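PrimPol AEP domain (PP-N190) (Cyanophage S-2L, PDB 6ZP9) is an archaeo-eukaryotic primase domain of a cyanophage primase-polymerase, which probably synthesises DNA on a template during replication of the phage's 2-aminoadenine-containing genome. Local coordinates at residues D60-G65 / G166-R171. Sequence-based numbering, arbitrary orientation.
Sequences DAVTQG and GCPHQR
Gln170 reaches with its carboxamide to the C-terminal end of helix 55-64, where NE2 donates to Val62 O (3.0 Å). The hydrogen lies off the straight line (139°), yet the donor sits in the plane of the carbonyl, on a lone pair. The side chain is bent at chi2 (-74°), which brings CD to 3.6 Å from Gly65 O, and its methylene CG makes a van der Waals contact with the same Gly65 O at 3.4 Å. NE2 also donates to Phe66 O, its stronger partner, just beyond the helix, so two backbone carbonyls fix the rotation of the amide. On the other branch OE1 accepts from a water at 2.8 Å, which donates a second, weak bond to Val62 O. The Gln170 backbone N, in turn, is bound by Asn67 OD1.

The helix ends in a Schellman motif with Gly65 at positive phi (120°); the Gly65 N still bonds Ala61 O and, weakly, Val62 O. The Val62 carbonyl thus belongs to the last helical turn and also receives the glutamine from the loop between strands 161-163 and 177-179. This docks the loop on a helix that packs through Ala61 against strand 34-38 of the antiparallel sheet that also holds strands 49-52, 67-71 and 161-163.

A small apolar contact adjoins these bonds. Val62 and Pro168 meet tip to tip, CG1 of the valine lying 3.5 Å from CG of the proline ring, while Val62 CG2 approaches Cys167 CB more loosely (4.4 Å).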
ATOM      1  N   ASP A  60      -4.768   5.898  19.071  1.00 16.82           N
ATOM      2  CA  ASP A  60      -5.240   7.272  19.219  1.00 20.99           C
ATOM      3  C   ASP A  60      -5.832   7.811  17.919  1.00 18.88           C
ATOM      4  O   ASP A  60      -6.884   8.463  17.933  1.00 21.17           O
ATOM      5  CB  ASP A  60      -4.085   8.158  19.681  1.00 24.07           C
ATOM      6  CG  ASP A  60      -4.553   9.507  20.199  1.00 34.36           C
ATOM      7  OD1 ASP A  60      -5.728   9.611  20.611  1.00 33.80           O
ATOM      8  OD2 ASP A  60      -3.745  10.462  20.206  1.00 36.16           O
ATOM      9  N   ALA A  61      -5.169   7.564  16.788  1.00 16.45           N
ATOM     10  CA  ALA A  61      -5.677   8.074  15.517  1.00 17.39           C
ATOM     11  C   ALA A  61      -7.006   7.423  15.136  1.00 16.10           C
ATOM     12  O   ALA A  61      -7.929   8.106  14.677  1.00 17.10           O
ATOM     13  CB  ALA A  61      -4.638   7.855  14.413  1.00 15.52           C
ATOM     14  N   VAL A  62      -7.125   6.105  15.317  1.00 17.19           N
ATOM     15  CA  VAL A  62      -8.346   5.410  14.915  1.00 15.71           C
ATOM     16  C   VAL A  62      -9.527   5.854  15.770  1.00 16.98           C
ATOM     17  O   VAL A  62     -10.603   6.167  15.250  1.00 20.95           O
ATOM     18  CB  VAL A  62      -8.153   3.886  14.980  1.00 16.39           C
ATOM     19  CG1 VAL A  62      -9.494   3.177  14.806  1.00 19.57           C
ATOM     20  CG2 VAL A  62      -7.149   3.428  13.915  1.00 16.87           C
ATOM     21  N   THR A  63      -9.353   5.893  17.094  1.00 20.61           N
ATOM     22  CA  THR A  63     -10.474   6.318  17.934  1.00 20.55           C
ATOM     23  C   THR A  63     -10.840   7.782  17.701  1.00 19.98           C
ATOM     24  O   THR A  63     -12.007   8.151  17.856  1.00 23.25           O
ATOM     25  CB  THR A  63     -10.166   6.089  19.415  1.00 25.27           C
ATOM     26  OG1 THR A  63      -9.036   6.880  19.793  1.00 28.00           O
ATOM     27  CG2 THR A  63      -9.864   4.632  19.691  1.00 24.23           C
ATOM     28  N   GLN A  64      -9.862   8.645  17.337  0.64 19.40           N
ATOM     29  CA  GLN A  64     -10.182  10.033  17.013  0.64 20.54           C
ATOM     30  C   GLN A  64     -10.933  10.157  15.695  0.64 20.53           C
ATOM     31  O   GLN A  64     -11.647  11.145  15.492  0.64 21.65           O
ATOM     32  CB  GLN A  64      -8.939  10.882  16.989  0.64 20.11           C
ATOM     33  CG  GLN A  64      -8.566  11.453  18.334  0.64 24.34           C
ATOM     34  CD  GLN A  64      -7.406  12.422  18.245  0.64 25.73           C
ATOM     35  OE1 GLN A  64      -7.433  13.388  17.467  0.64 25.98           O
ATOM     36  NE2 GLN A  64      -6.359  12.157  19.023  0.64 27.96           N
ATOM     37  N   GLY A  65     -10.778   9.198  14.788  1.00 20.12           N
ATOM     38  CA  GLY A  65     -11.560   9.196  13.566  1.00 19.16           C
ATOM     39  C   GLY A  65     -10.766   9.266  12.274  1.00 17.05           C
ATOM     40  O   GLY A  65     -11.354   9.511  11.222  1.00 18.29           O
ATOM     41  N   GLY A 166      -5.820  -3.925   8.821  1.00 13.39           N
ATOM     42  CA  GLY A 166      -6.169  -4.029  10.222  1.00 15.02           C
ATOM     43  C   GLY A 166      -6.731  -2.780  10.853  1.00 15.43           C
ATOM     44  O   GLY A 166      -7.016  -2.797  12.061  1.00 17.60           O
ATOM     45  N   CYS A 167      -6.893  -1.692  10.093  1.00 14.26           N
ATOM     46  CA  CYS A 167      -7.511  -0.476  10.609  1.00 13.13           C
ATOM     47  C   CYS A 167      -8.794  -0.188   9.849  1.00 15.72           C
ATOM     48  O   CYS A 167      -8.917  -0.549   8.673  1.00 17.17           O
ATOM     49  CB  CYS A 167      -6.583   0.742  10.491  1.00 15.72           C
ATOM     50  SG  CYS A 167      -4.970   0.485  11.246  1.00 17.81           S
ATOM     51  N   PRO A 168      -9.755   0.474  10.486  1.00 17.22           N
ATOM     52  CA  PRO A 168     -11.044   0.705   9.827  1.00 18.77           C
ATOM     53  C   PRO A 168     -10.999   1.786   8.755  1.00 21.50           C
ATOM     54  O   PRO A 168     -10.288   2.796   8.870  1.00 20.09           O
ATOM     55  CB  PRO A 168     -11.964   1.113  10.983  1.00 20.51           C
ATOM     56  CG  PRO A 168     -11.056   1.634  12.034  1.00 22.69           C
ATOM     57  CD  PRO A 168      -9.776   0.859  11.912  1.00 17.11           C
ATOM     58  N   HIS A 169     -11.766   1.530   7.692  1.00 18.49           N
ATOM     59  CA  HIS A 169     -12.221   2.544   6.751  1.00 17.10           C
ATOM     60  C   HIS A 169     -13.316   3.335   7.454  1.00 20.95           C
ATOM     61  O   HIS A 169     -14.402   2.807   7.704  1.00 21.31           O
ATOM     62  CB  HIS A 169     -12.718   1.835   5.494  1.00 20.31           C
ATOM     63  CG  HIS A 169     -13.281   2.731   4.440  1.00 22.40           C
ATOM     64  ND1 HIS A 169     -12.492   3.376   3.516  1.00 25.55           N
ATOM     65  CD2 HIS A 169     -14.560   3.045   4.126  1.00 25.82           C
ATOM     66  CE1 HIS A 169     -13.257   4.078   2.699  1.00 25.02           C
ATOM     67  NE2 HIS A 169     -14.517   3.890   3.043  1.00 27.96           N
ATOM     68  N   GLN A 170     -13.025   4.587   7.815  1.00 19.21           N
ATOM     69  CA  GLN A 170     -13.863   5.279   8.792  1.00 21.46           C
ATOM     70  C   GLN A 170     -15.277   5.552   8.295  1.00 24.55           C
ATOM     71  O   GLN A 170     -16.191   5.679   9.115  1.00 26.84           O
ATOM     72  CB  GLN A 170     -13.203   6.587   9.215  1.00 22.87           C
ATOM     73  CG  GLN A 170     -11.959   6.409  10.070  1.00 19.65           C
ATOM     74  CD  GLN A 170     -12.264   5.989  11.501  1.00 22.61           C
ATOM     75  OE1 GLN A 170     -13.420   5.822  11.874  1.00 28.78           O
ATOM     76  NE2 GLN A 170     -11.222   5.856  12.318  1.00 20.00           N
ATOM     77  N   ARG A 171     -15.480   5.632   6.982  1.00 24.13           N
ATOM     78  CA  ARG A 171     -16.813   5.919   6.464  1.00 26.08           C
ATOM     79  C   ARG A 171     -17.773   4.768   6.742  1.00 26.94           C
ATOM     80  O   ARG A 171     -18.944   4.996   7.072  1.00 30.13           O
ATOM     81  CB  ARG A 171     -16.746   6.216   4.960  1.00 31.10           C
ATOM     82  CG  ARG A 171     -18.076   6.641   4.323  1.00 41.20           C
ATOM     83  CD  ARG A 171     -17.925   6.851   2.810  1.00 50.00           C
ATOM     84  NE  ARG A 171     -17.279   5.707   2.155  1.00 55.86           N
ATOM     85  CZ  ARG A 171     -17.891   4.852   1.334  1.00 57.39           C
ATOM     86  NH1 ARG A 171     -19.178   4.996   1.054  1.00 58.77           N
ATOM     87  NH2 ARG A 171     -17.213   3.846   0.795  1.00 54.36           N
TER
HETATM   88  O   HOH W   1     -13.601   4.674  14.401  1.00 50.07           O